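Local coordinates for protein Endonuclease/exonuclease/phosphatase (Beutenbergia cavernae DSM 12333, PDB 4RUW) that belongs to the endonuclease/exonuclease/phosphatase family, joins a DNase I-like domain to an Ig-like domain, and binds a zinc ion, at residues 57-62 with 81-86; 89-94 with 149-154; 209-214 with 248-253; 334-339 with 353-358; 359-364 with 407-412. One frame throughout, in Å; residues are numbered along the deposited sequence. Where two conformers were deposited one is given.

Contact 1 (57-62 with 81-86); sequences RVMTWN and AAVIRA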
# COMPACT_ATOMS: atom_id res chain seq x y z
N ARG A 57 -5.90 -10.34 -8.89
CA ARG A 57 -6.44 -9.00 -8.74
C ARG A 57 -6.72 -8.74 -7.27
O ARG A 57 -7.48 -9.48 -6.62
CB ARG A 57 -7.71 -8.81 -9.59
CG ARG A 57 -8.36 -7.45 -9.39
CD ARG A 57 -9.49 -7.19 -10.38
NE ARG A 57 -8.95 -6.68 -11.63
CZ ARG A 57 -9.64 -5.99 -12.53
NH1 ARG A 57 -10.93 -5.72 -12.34
NH2 ARG A 57 -9.04 -5.55 -13.63
N VAL A 58 -6.08 -7.71 -6.74
CA VAL A 58 -6.18 -7.34 -5.34
C VAL A 58 -6.77 -5.96 -5.24
O VAL A 58 -6.29 -5.02 -5.90
CB VAL A 58 -4.78 -7.32 -4.67
CG1 VAL A 58 -4.88 -6.85 -3.22
CG2 VAL A 58 -4.15 -8.69 -4.76
N MSE A 59 -7.80 -5.83 -4.43
CA MSE A 59 -8.45 -4.55 -4.22
C MSE A 59 -8.34 -4.14 -2.77
O MSE A 59 -8.39 -4.99 -1.87
CB MSE A 59 -9.92 -4.69 -4.62
CG MSE A 59 -10.77 -3.43 -4.41
SE MSE A 59 -12.58 -3.62 -5.06
CE MSE A 59 -13.12 -1.75 -4.89
N THR A 60 -8.18 -2.85 -2.52
CA THR A 60 -8.30 -2.31 -1.17
C THR A 60 -9.26 -1.13 -1.17
O THR A 60 -9.28 -0.34 -2.12
CB THR A 60 -6.92 -1.92 -0.55
OG1 THR A 60 -7.09 -1.62 0.84
CG2 THR A 60 -6.31 -0.73 -1.25
N TRP A 61 -10.05 -1.00 -0.11
CA TRP A 61 -11.03 0.06 -0.05
C TRP A 61 -11.41 0.41 1.37
O TRP A 61 -11.85 -0.45 2.14
CB TRP A 61 -12.30 -0.37 -0.79
CG TRP A 61 -13.23 0.73 -1.21
CD1 TRP A 61 -13.01 2.08 -1.16
CD2 TRP A 61 -14.54 0.56 -1.78
NE1 TRP A 61 -14.11 2.75 -1.65
CE2 TRP A 61 -15.06 1.84 -2.05
CE3 TRP A 61 -15.32 -0.56 -2.09
CZ2 TRP A 61 -16.32 2.03 -2.61
CZ3 TRP A 61 -16.56 -0.37 -2.65
CH2 TRP A 61 -17.05 0.92 -2.90
N ASN A 62 -11.28 1.69 1.72
CA ASN A 62 -11.83 2.21 2.95
C ASN A 62 -13.28 2.57 2.63
O ASN A 62 -13.54 3.49 1.86
CB ASN A 62 -11.04 3.43 3.40
CG ASN A 62 -11.58 4.06 4.67
OD1 ASN A 62 -12.78 4.02 4.94
ND2 ASN A 62 -10.68 4.66 5.46
N ALA A 81 -21.06 -3.43 -2.05
CA ALA A 81 -20.98 -4.76 -2.63
C ALA A 81 -21.04 -4.72 -4.16
O ALA A 81 -20.37 -5.49 -4.82
CB ALA A 81 -22.07 -5.64 -2.08
N ALA A 82 -21.86 -3.83 -4.71
CA ALA A 82 -22.00 -3.75 -6.16
C ALA A 82 -20.69 -3.33 -6.82
O ALA A 82 -20.35 -3.80 -7.90
CB ALA A 82 -23.14 -2.81 -6.55
N VAL A 83 -19.94 -2.44 -6.17
CA VAL A 83 -18.64 -2.03 -6.69
C VAL A 83 -17.65 -3.20 -6.64
O VAL A 83 -16.97 -3.48 -7.63
CB VAL A 83 -18.07 -0.82 -5.93
CG1 VAL A 83 -16.61 -0.60 -6.29
CG2 VAL A 83 -18.90 0.43 -6.23
N ILE A 84 -17.59 -3.89 -5.50
CA ILE A 84 -16.73 -5.06 -5.39
C ILE A 84 -17.08 -6.10 -6.46
O ILE A 84 -16.20 -6.63 -7.13
CB ILE A 84 -16.77 -5.67 -3.98
CG1 ILE A 84 -16.26 -4.65 -2.95
CG2 ILE A 84 -15.98 -6.97 -3.92
CD1 ILE A 84 -16.53 -5.02 -1.50
N ARG A 85 -18.37 -6.38 -6.63
CA ARG A 85 -18.83 -7.35 -7.62
C ARG A 85 -18.37 -6.97 -9.02
O ARG A 85 -17.92 -7.83 -9.79
CB ARG A 85 -20.36 -7.41 -7.56
CG ARG A 85 -21.02 -8.48 -8.40
CD ARG A 85 -22.55 -8.46 -8.20
NE ARG A 85 -22.93 -8.66 -6.79
CZ ARG A 85 -23.55 -7.75 -6.03
NH1 ARG A 85 -23.90 -6.58 -6.54
NH2 ARG A 85 -23.82 -8.03 -4.76
N ALA A 86 -18.48 -5.69 -9.36
CA ALA A 86 -18.11 -5.22 -10.69
C ALA A 86 -16.61 -5.32 -10.93
O ALA A 86 -16.17 -5.65 -12.02
CB ALA A 86 -18.58 -3.79 -10.89

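Contact 2 (89-94 with 149-154); sequences PDVVVL and NVVMSR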
# COMPACT_ATOMS: atom_id res chain seq x y z
N PRO A 89 -12.41 -8.61 -7.78
CA PRO A 89 -11.06 -8.97 -7.33
C PRO A 89 -11.01 -10.41 -6.81
O PRO A 89 -12.03 -10.98 -6.40
CB PRO A 89 -10.82 -7.99 -6.18
CG PRO A 89 -12.19 -7.73 -5.64
CD PRO A 89 -13.08 -7.68 -6.85
N ASP A 90 -9.83 -11.00 -6.82
CA ASP A 90 -9.64 -12.29 -6.17
C ASP A 90 -9.72 -12.14 -4.66
O ASP A 90 -10.26 -13.01 -3.97
CB ASP A 90 -8.27 -12.85 -6.55
CG ASP A 90 -8.22 -13.31 -7.99
OD1 ASP A 90 -8.82 -14.36 -8.28
OD2 ASP A 90 -7.60 -12.62 -8.82
N VAL A 91 -9.13 -11.06 -4.16
CA VAL A 91 -9.07 -10.76 -2.74
C VAL A 91 -9.31 -9.28 -2.57
O VAL A 91 -8.79 -8.46 -3.34
CB VAL A 91 -7.69 -11.12 -2.14
CG1 VAL A 91 -7.66 -10.80 -0.65
CG2 VAL A 91 -7.38 -12.57 -2.35
N VAL A 92 -10.12 -8.93 -1.57
CA VAL A 92 -10.33 -7.52 -1.26
C VAL A 92 -10.09 -7.26 0.23
O VAL A 92 -10.50 -8.04 1.09
CB VAL A 92 -11.72 -7.00 -1.74
CG1 VAL A 92 -12.85 -7.80 -1.11
CG2 VAL A 92 -11.87 -5.53 -1.43
N VAL A 93 -9.39 -6.17 0.50
CA VAL A 93 -9.15 -5.66 1.83
C VAL A 93 -10.06 -4.47 2.04
O VAL A 93 -10.09 -3.56 1.20
CB VAL A 93 -7.67 -5.24 1.98
CG1 VAL A 93 -7.48 -4.38 3.22
CG2 VAL A 93 -6.76 -6.47 1.97
N LEU A 94 -10.83 -4.48 3.13
CA LEU A 94 -11.72 -3.38 3.46
C LEU A 94 -11.34 -2.76 4.80
O LEU A 94 -11.05 -3.47 5.76
CB LEU A 94 -13.17 -3.86 3.54
CG LEU A 94 -13.71 -4.54 2.28
CD1 LEU A 94 -15.12 -5.07 2.52
CD2 LEU A 94 -13.67 -3.61 1.08
N ASN A 149 -10.75 -4.24 10.21
CA ASN A 149 -10.32 -4.46 8.84
C ASN A 149 -10.82 -5.82 8.41
O ASN A 149 -10.89 -6.73 9.22
CB ASN A 149 -8.80 -4.38 8.76
CG ASN A 149 -8.28 -3.04 9.20
OD1 ASN A 149 -8.74 -2.01 8.72
ND2 ASN A 149 -7.34 -3.04 10.14
N VAL A 150 -11.21 -5.95 7.14
CA VAL A 150 -11.78 -7.20 6.65
C VAL A 150 -11.02 -7.68 5.42
O VAL A 150 -10.60 -6.87 4.59
CB VAL A 150 -13.28 -7.01 6.31
CG1 VAL A 150 -13.83 -8.16 5.47
CG2 VAL A 150 -14.10 -6.82 7.59
N VAL A 151 -10.81 -8.99 5.34
CA VAL A 151 -10.37 -9.62 4.11
C VAL A 151 -11.51 -10.49 3.60
O VAL A 151 -12.04 -11.30 4.35
CB VAL A 151 -9.10 -10.48 4.30
CG1 VAL A 151 -8.78 -11.26 3.01
CG2 VAL A 151 -7.93 -9.61 4.71
N MSE A 152 -11.89 -10.28 2.34
CA MSE A 152 -12.86 -11.15 1.67
C MSE A 152 -12.18 -11.76 0.46
O MSE A 152 -11.43 -11.09 -0.25
CB MSE A 152 -14.12 -10.40 1.23
CG MSE A 152 -14.85 -9.68 2.36
SE MSE A 152 -16.51 -8.79 1.82
CE MSE A 152 -17.62 -10.37 1.56
N SER A 153 -12.45 -13.02 0.21
CA SER A 153 -11.73 -13.74 -0.82
C SER A 153 -12.61 -14.76 -1.52
O SER A 153 -13.47 -15.39 -0.90
CB SER A 153 -10.53 -14.42 -0.17
OG SER A 153 -9.83 -15.23 -1.08
N ARG A 154 -12.39 -14.93 -2.82
CA ARG A 154 -13.02 -16.01 -3.57
C ARG A 154 -12.29 -17.33 -3.37
O ARG A 154 -12.75 -18.38 -3.79
CB ARG A 154 -13.04 -15.67 -5.06
CG ARG A 154 -14.05 -14.61 -5.45
CD ARG A 154 -14.09 -14.40 -6.95
NE ARG A 154 -15.13 -13.46 -7.34
CZ ARG A 154 -15.80 -13.52 -8.49
NH1 ARG A 154 -15.56 -14.49 -9.36
NH2 ARG A 154 -16.73 -12.62 -8.76

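Contact 3 (209-214 with 248-253); sequences LVEDQK and YSQNNL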
# COMPACT_ATOMS: atom_id res chain seq x y z
N LEU A 209 0.63 11.97 16.61
CA LEU A 209 0.00 10.98 15.75
C LEU A 209 0.96 10.47 14.67
O LEU A 209 0.95 9.28 14.33
CB LEU A 209 -1.29 11.52 15.14
CG LEU A 209 -2.48 11.46 16.10
CD1 LEU A 209 -3.62 12.33 15.60
CD2 LEU A 209 -2.94 10.02 16.31
N VAL A 210 1.79 11.35 14.11
CA VAL A 210 2.80 10.90 13.15
C VAL A 210 3.83 9.97 13.81
O VAL A 210 4.26 8.97 13.22
CB VAL A 210 3.47 12.09 12.43
CG1 VAL A 210 4.69 11.63 11.62
CG2 VAL A 210 2.47 12.80 11.54
N GLU A 211 4.21 10.28 15.05
CA GLU A 211 5.09 9.36 15.78
C GLU A 211 4.42 8.00 15.97
O GLU A 211 5.07 6.96 15.88
CB GLU A 211 5.53 9.96 17.11
CG GLU A 211 6.40 11.21 16.97
CD GLU A 211 7.65 10.99 16.11
OE1 GLU A 211 8.20 9.87 16.09
OE2 GLU A 211 8.09 11.96 15.45
N ASP A 212 3.11 8.00 16.20
CA ASP A 212 2.39 6.73 16.26
C ASP A 212 2.35 6.03 14.90
O ASP A 212 2.53 4.81 14.86
CB ASP A 212 0.97 6.91 16.81
CG ASP A 212 0.96 7.16 18.31
OD1 ASP A 212 1.98 6.84 18.98
OD2 ASP A 212 -0.06 7.66 18.81
N GLN A 213 2.11 6.76 13.81
CA GLN A 213 2.17 6.15 12.48
C GLN A 213 3.48 5.40 12.29
O GLN A 213 3.49 4.27 11.80
CB GLN A 213 2.06 7.20 11.38
CG GLN A 213 0.72 7.88 11.25
CD GLN A 213 0.70 8.82 10.06
OE1 GLN A 213 1.65 9.56 9.84
NE2 GLN A 213 -0.38 8.78 9.27
N LYS A 214 4.58 6.03 12.69
CA LYS A 214 5.89 5.40 12.55
C LYS A 214 6.01 4.12 13.36
O LYS A 214 6.50 3.10 12.87
CB LYS A 214 6.99 6.38 12.95
CG LYS A 214 7.21 7.49 11.94
CD LYS A 214 7.95 8.67 12.53
CE LYS A 214 9.31 8.29 13.05
NZ LYS A 214 10.02 9.47 13.63
N TYR A 248 6.19 18.34 10.94
CA TYR A 248 6.47 17.07 11.60
C TYR A 248 6.20 15.85 10.71
O TYR A 248 6.30 14.71 11.16
CB TYR A 248 5.67 16.95 12.90
CG TYR A 248 4.21 17.31 12.73
CD1 TYR A 248 3.75 18.59 13.06
CD2 TYR A 248 3.29 16.39 12.25
CE1 TYR A 248 2.43 18.93 12.91
CE2 TYR A 248 1.97 16.72 12.09
CZ TYR A 248 1.54 17.99 12.42
OH TYR A 248 0.21 18.32 12.27
N SER A 249 5.85 16.09 9.45
CA SER A 249 5.56 14.99 8.54
C SER A 249 6.81 14.15 8.30
O SER A 249 7.90 14.69 8.10
CB SER A 249 5.03 15.54 7.22
OG SER A 249 4.68 14.49 6.34
N GLN A 250 6.65 12.83 8.33
CA GLN A 250 7.80 11.94 8.14
C GLN A 250 7.49 10.83 7.13
O GLN A 250 7.87 9.67 7.30
CB GLN A 250 8.27 11.39 9.48
CG GLN A 250 8.83 12.50 10.36
CD GLN A 250 9.23 12.04 11.72
OE1 GLN A 250 10.25 11.37 11.88
NE2 GLN A 250 8.44 12.39 12.73
N ASN A 251 6.83 11.23 6.05
CA ASN A 251 6.47 10.30 4.99
C ASN A 251 7.65 9.76 4.21
O ASN A 251 7.69 8.57 3.91
CB ASN A 251 5.45 10.95 4.06
CG ASN A 251 4.16 11.28 4.77
OD1 ASN A 251 3.80 10.64 5.76
ND2 ASN A 251 3.43 12.27 4.26
N ASN A 252 8.61 10.61 3.85
CA ASN A 252 9.78 10.10 3.13
C ASN A 252 10.49 9.02 3.94
O ASN A 252 10.89 7.98 3.40
CB ASN A 252 10.76 11.21 2.77
CG ASN A 252 10.31 12.02 1.58
OD1 ASN A 252 9.43 12.87 1.69
ND2 ASN A 252 10.88 11.74 0.41
N LEU A 253 10.64 9.24 5.24
CA LEU A 253 11.26 8.27 6.11
C LEU A 253 10.48 6.95 6.10
O LEU A 253 11.04 5.88 5.88
CB LEU A 253 11.35 8.84 7.53
CG LEU A 253 11.98 7.93 8.58
CD1 LEU A 253 13.43 7.62 8.25
CD2 LEU A 253 11.85 8.57 9.96
O HOH W 1 2.16 11.26 7.71

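Contact 4 (334-339 with 353-358); sequences PVAART and LTASRP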
# COMPACT_ATOMS: atom_id res chain seq x y z
N PRO A 334 12.12 -15.42 -6.44
CA PRO A 334 13.26 -14.57 -6.63
C PRO A 334 14.49 -15.32 -6.16
O PRO A 334 14.58 -15.96 -5.15
CB PRO A 334 12.97 -13.39 -5.73
CG PRO A 334 11.50 -13.38 -5.61
CD PRO A 334 11.04 -14.76 -5.69
N VAL A 335 15.61 -15.09 -6.80
CA VAL A 335 16.89 -15.54 -6.30
C VAL A 335 17.62 -14.44 -5.58
O VAL A 335 18.49 -14.72 -4.82
CB VAL A 335 17.75 -16.21 -7.37
CG1 VAL A 335 17.00 -17.38 -7.96
CG2 VAL A 335 18.15 -15.31 -8.48
N ALA A 336 17.33 -13.19 -5.91
CA ALA A 336 17.91 -12.05 -5.20
C ALA A 336 16.91 -10.90 -5.21
O ALA A 336 16.15 -10.73 -6.16
CB ALA A 336 19.23 -11.62 -5.85
N ALA A 337 16.90 -10.14 -4.13
CA ALA A 337 16.10 -8.92 -4.05
C ALA A 337 16.85 -7.95 -3.16
O ALA A 337 17.14 -8.25 -2.00
CB ALA A 337 14.71 -9.22 -3.48
N ARG A 338 17.19 -6.78 -3.70
CA ARG A 338 17.95 -5.80 -2.95
C ARG A 338 17.43 -4.39 -3.21
O ARG A 338 17.10 -4.03 -4.34
CB ARG A 338 19.44 -5.88 -3.29
CG ARG A 338 20.30 -4.93 -2.45
CD ARG A 338 21.77 -5.31 -2.51
NE ARG A 338 22.00 -6.62 -1.91
CZ ARG A 338 22.30 -6.82 -0.63
NH1 ARG A 338 22.48 -8.05 -0.18
NH2 ARG A 338 22.42 -5.79 0.19
N THR A 339 17.37 -3.60 -2.14
CA THR A 339 17.04 -2.19 -2.22
C THR A 339 18.25 -1.37 -1.83
O THR A 339 18.92 -1.66 -0.84
CB THR A 339 15.91 -1.85 -1.24
OG1 THR A 339 14.74 -2.57 -1.61
CG2 THR A 339 15.61 -0.35 -1.26
N LEU A 353 16.25 -4.00 -6.99
CA LEU A 353 16.69 -4.97 -7.98
C LEU A 353 16.10 -6.33 -7.61
O LEU A 353 16.15 -6.74 -6.45
CB LEU A 353 18.22 -5.05 -7.99
CG LEU A 353 18.84 -6.11 -8.89
CD1 LEU A 353 18.66 -5.75 -10.35
CD2 LEU A 353 20.32 -6.28 -8.54
N THR A 354 15.53 -7.02 -8.59
CA THR A 354 15.05 -8.38 -8.38
C THR A 354 15.62 -9.28 -9.46
O THR A 354 15.59 -8.94 -10.64
CB THR A 354 13.51 -8.45 -8.44
OG1 THR A 354 12.94 -7.48 -7.55
CG2 THR A 354 13.02 -9.84 -8.04
N ALA A 355 16.19 -10.41 -9.04
CA ALA A 355 16.67 -11.42 -9.98
C ALA A 355 15.81 -12.67 -9.80
O ALA A 355 15.53 -13.07 -8.67
CB ALA A 355 18.14 -11.76 -9.72
N SER A 356 15.39 -13.27 -10.90
CA SER A 356 14.62 -14.51 -10.82
C SER A 356 14.97 -15.46 -11.96
O SER A 356 15.64 -15.07 -12.91
CB SER A 356 13.12 -14.21 -10.81
OG SER A 356 12.71 -13.56 -12.00
N ARG A 357 14.54 -16.71 -11.84
CA ARG A 357 14.77 -17.70 -12.89
C ARG A 357 13.69 -17.57 -13.96
O ARG A 357 12.55 -17.23 -13.66
CB ARG A 357 14.76 -19.11 -12.30
CG ARG A 357 15.82 -19.37 -11.25
CD ARG A 357 15.74 -20.81 -10.74
NE ARG A 357 16.64 -21.07 -9.62
CZ ARG A 357 16.31 -20.87 -8.35
NH1 ARG A 357 15.11 -20.40 -8.03
NH2 ARG A 357 17.19 -21.13 -7.39
N PRO A 358 14.05 -17.83 -15.23
CA PRO A 358 15.41 -18.12 -15.69
C PRO A 358 16.09 -16.87 -16.25
O PRO A 358 15.72 -16.38 -17.31
CB PRO A 358 15.18 -19.12 -16.83
CG PRO A 358 13.67 -19.12 -17.10
CD PRO A 358 13.08 -17.99 -16.31

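Contact 5 (359-364 with 407-412); sequences GRLRLS and ETWRGA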
# COMPACT_ATOMS: atom_id res chain seq x y z
N GLY A 359 17.08 -16.37 -15.52
CA GLY A 359 17.91 -15.28 -16.00
C GLY A 359 17.18 -13.97 -16.24
O GLY A 359 17.50 -13.25 -17.19
N ARG A 360 16.21 -13.65 -15.39
CA ARG A 360 15.51 -12.38 -15.51
C ARG A 360 15.98 -11.39 -14.45
O ARG A 360 16.20 -11.75 -13.29
CB ARG A 360 14.00 -12.57 -15.43
CG ARG A 360 13.22 -11.31 -15.75
CD ARG A 360 11.74 -11.59 -15.95
NE ARG A 360 11.38 -11.81 -17.35
CZ ARG A 360 10.13 -11.86 -17.80
NH1 ARG A 360 9.89 -12.07 -19.09
NH2 ARG A 360 9.12 -11.71 -16.96
N LEU A 361 16.15 -10.14 -14.87
CA LEU A 361 16.50 -9.07 -13.95
C LEU A 361 15.48 -7.95 -14.08
O LEU A 361 14.99 -7.66 -15.18
CB LEU A 361 17.90 -8.53 -14.27
CG LEU A 361 19.04 -9.51 -14.03
CD1 LEU A 361 20.35 -8.99 -14.62
CD2 LEU A 361 19.19 -9.80 -12.55
N ARG A 362 15.14 -7.34 -12.95
CA ARG A 362 14.24 -6.20 -12.93
C ARG A 362 14.82 -5.12 -12.03
O ARG A 362 15.26 -5.41 -10.92
CB ARG A 362 12.85 -6.59 -12.41
CG ARG A 362 11.86 -5.42 -12.33
CD ARG A 362 10.53 -5.84 -11.74
NE ARG A 362 10.69 -6.29 -10.36
CZ ARG A 362 9.80 -7.02 -9.69
NH1 ARG A 362 8.66 -7.37 -10.28
NH2 ARG A 362 10.04 -7.40 -8.44
N LEU A 363 14.81 -3.88 -12.52
CA LEU A 363 15.25 -2.74 -11.74
C LEU A 363 14.12 -1.72 -11.71
O LEU A 363 13.68 -1.25 -12.77
CB LEU A 363 16.50 -2.13 -12.37
CG LEU A 363 17.42 -1.19 -11.62
CD1 LEU A 363 17.66 -1.67 -10.21
CD2 LEU A 363 18.75 -1.08 -12.37
N SER A 364 13.62 -1.42 -10.51
CA SER A 364 12.61 -0.39 -10.31
C SER A 364 13.26 0.79 -9.60
O SER A 364 13.81 0.64 -8.50
CB SER A 364 11.46 -0.94 -9.47
OG SER A 364 10.55 0.09 -9.12
N GLU A 407 12.52 -1.40 -15.47
CA GLU A 407 13.05 -2.11 -16.64
C GLU A 407 13.26 -3.56 -16.29
O GLU A 407 13.69 -3.88 -15.18
CB GLU A 407 14.39 -1.53 -17.10
CG GLU A 407 14.28 -0.18 -17.78
CD GLU A 407 15.56 0.21 -18.50
OE1 GLU A 407 15.71 1.41 -18.80
OE2 GLU A 407 16.40 -0.68 -18.75
N THR A 408 12.98 -4.43 -17.25
CA THR A 408 13.15 -5.86 -17.10
C THR A 408 13.92 -6.37 -18.31
O THR A 408 13.62 -5.99 -19.43
CB THR A 408 11.78 -6.55 -17.04
OG1 THR A 408 11.04 -6.05 -15.93
CG2 THR A 408 11.93 -8.05 -16.91
N TRP A 409 14.92 -7.21 -18.08
CA TRP A 409 15.73 -7.70 -19.18
C TRP A 409 16.30 -9.07 -18.83
O TRP A 409 16.21 -9.52 -17.69
CB TRP A 409 16.83 -6.70 -19.55
CG TRP A 409 17.95 -6.59 -18.54
CD1 TRP A 409 19.20 -7.13 -18.66
CD2 TRP A 409 17.93 -5.89 -17.28
NE1 TRP A 409 19.95 -6.82 -17.55
CE2 TRP A 409 19.20 -6.06 -16.70
CE3 TRP A 409 16.96 -5.15 -16.60
CZ2 TRP A 409 19.53 -5.52 -15.46
CZ3 TRP A 409 17.30 -4.61 -15.36
CH2 TRP A 409 18.57 -4.79 -14.81
N ARG A 410 16.87 -9.74 -19.83
CA ARG A 410 17.48 -11.04 -19.60
C ARG A 410 18.95 -10.88 -19.30
O ARG A 410 19.69 -10.26 -20.07
CB ARG A 410 17.28 -11.94 -20.82
CG ARG A 410 17.81 -13.37 -20.66
CD ARG A 410 17.80 -14.09 -22.00
NE ARG A 410 17.92 -15.54 -21.87
CZ ARG A 410 18.24 -16.36 -22.87
NH1 ARG A 410 18.50 -15.87 -24.07
NH2 ARG A 410 18.31 -17.67 -22.65
N GLY A 411 19.38 -11.45 -18.18
CA GLY A 411 20.78 -11.40 -17.80
C GLY A 411 21.00 -12.13 -16.49
O GLY A 411 20.05 -12.46 -15.78
N ALA A 412 22.26 -12.38 -16.17
CA ALA A 412 22.61 -13.00 -14.89
C ALA A 412 23.55 -12.08 -14.14
O ALA A 412 24.39 -11.42 -14.75
CB ALA A 412 23.25 -14.36 -15.12
O HOH W 2 18.73 -13.34 -13.10

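Contact 1 (57-62 with 81-86)
V83 sets its CB 3.6 Å from W61 CH2, and its CG1 lies equally close to W61 CZ3, so the CZ3-CH2 bond of the ring lies against the valine's CB and CG1. The approach is oblique to the ring. I84 CG1, by contrast, comes to the ring edge near its plane, 4.3 Å from W61 CE3. Beside the indole runs the extended chain of selenomethionine M59, and its CE stops 3.9 Å from V83 CG1, the two side chains crossing at about a right angle. Helix 77-87 thus packs on strand 55-62, its segment running nearly antiparallel at 161°, within the beta-alpha-beta unit that strand 91-98 completes in the DNase I-like domain. All four touching residues are buried and the contact is apolar. The indole is held from its other end, where W61 NE1 donates to H321 O. Strand 91-98 adds V92 against M59 and L94 against W61, while L118 of helix 110-118 covers I84.

Contact 2 (89-94 with 149-154)
V92 holds CG1 between its backbone N and carbonyl carbon (chi1 59°), which leads this methyl to M152 CB, 3.7 Å away; the two side chains lie side by side and point the same way. Selenomethionine M152 has CG anti to the carbonyl carbon (chi1 -57°) and SE anti to CA beyond it; SE lies 4.0 Å from L94 CD1. The strands carrying them, 91-98 and 146-153, are antiparallel neighbours in a mixed sheet of the DNase I-like domain. V92, L94, V150 and M152 occupy one face, the side of strand 55-62's M59. V91, V93, V151 and S153 occupy the other, where V93 and V151 meet A198 of strand 192-200, and V91 CG1 touches V151 CG1 at 3.9 Å. Two hydrogen-bonded pairs, V92 with M152 and L94 with V150, each exchange two N-H...O bonds, L94 N and V150 O standing 2.8 Å apart. Polar ends at the margins look elsewhere: S153 OG to H155 O, N149 OD1 to N95 ND2, D90 OD2 to R57 N. Past the strand end the ladder gains one more bond, nearly straight at 169°, from R154 N to D90 O at 3.1 Å.

Contact 3 (209-214 with 248-253)
K214 NZ is gripped by two oxygens, Q250 OE1 at 2.6 Å and E211 OE1 at 3.1 Å, the second as part of a salt bridge within the helix. The ammonium stands above the plane of the Q250 amide carbonyl, 35° out of it, and meets E211 OE1 on the syn side of the carboxylate. The amide answers with its other end: Q250 NE2 donates to E211 OE2 at 2.8 Å. That acceptor lies in the amide plane, although the N-H comes from above the carboxylate plane. Lysine, glutamate and glutamine therefore close a ring in which each is tied to the other two, and E211 and K214, one helical turn apart, clamp the glutamine between their ends. K214 bends about CG-CD (chi3 60°), which places CE; CE lies 4.0 Å from L253 CD2. Beside this network V210 supplies the apolar part, CG2 meeting the edge of the Y248 ring 3.8 Å from CD2, with CG1 3.5 Å from Y248 O. On another side a water donates to both Q213 OE1 and N251 OD1, while Q213 NE2 binds S202 O and N237 O. Q250 occupies the N-cap position of helix 251-260, so the arrangement fastens the start of that helix, through a side-chain network at the surface, to helix 207-222 of the DNase I-like domain.

Contact 4 (334-339 with 353-358)
A355 O receives two backbone N-H groups, V335 N at 2.8 Å and, more weakly, A336 N at 3.3 Å, because V335 and A336 both face A355 in a classic beta bulge. The bulge sits in the hairpin of strands 334-342 and 349-356, at one edge of a four-stranded antiparallel sheet in the Ig-like domain. A355 N returns the bond to A336 O, and beyond the bulge R338 pairs with L353 through two bonds. CA-H...O contacts add to these, A337 CA lying 3.2 Å from L353 O. Polar ends find partners in other strands: R338 NH2 forms a salt bridge with E436, and T354 OG1 bonds R362 NH2 on the adjacent strand. V335 has two conformers; in the one given, its CG1 sits over the centre of one face of the R357 guanidinium, 3.6 Å from R357 CZ, and its CG2 is 3.8 Å from A355 CB. The apolar contact that does not depend on this choice is between methyls, A336 CB and A355 CB, at 4.0 Å.

Contact 5 (359-364 with 407-412)
L361 lies over one face of the W409 indole, its CB 3.7 Å from the centroid of the six-membered ring and 13° off the normal, a CH-pi contact. In W409, chi1 (72°) sets CG between the backbone N and carbonyl carbon, and chi2 (103°) turns the ring so that a face meets L361. These residues form a hydrogen-bonded pair between strands 360-367 and 405-410, the latter an outer strand of an antiparallel sheet in the Ig-like domain. L363, the next residue on this face, comes to the ring edge in plane, with CB 4.0 Å from W409 CZ3; R392 adds a cation-pi contact to the indole, and L383 packs on it from the other sheet. R360, R362, T408 and R410 share the opposite face. There T408 CG2 sits over one face of the R360 guanidinium and 3.7 Å from R360 CD, while R362 directs its end away, NH1 to F304 O. Paired N-H...O bonds join L361 with W409 and L363 with E407. At the far end G359, with positive phi, belongs with R360 to a G1 bulge facing S356; G411 N donates to G359 O at 2.8 Å, and a water bridges R360 O and G411 O.

How the contacts relate
Along the chain the five contacts come in series, each closing before the next opens. Contacts 1 and 2, centres 8 Å apart, share a sheet of the DNase I-like domain: strands 55-62 and 91-98 are neighbours, and M59 O and V93 N, 2.8 Å apart, probably bond across them. Contact 3 belongs to the same domain but lies across the chain's centre, 29 Å from contact 1 between centres. Contacts 4 and 5, also 8 Å apart, make up one four-stranded sheet of the Ig-like domain, where strand 349-356 meets 360-367 and A355 CB packs on L361 CD2. Some 28 to 32 Å separate the centres of these two pairs, which belong to separate domains, each with its own sheet.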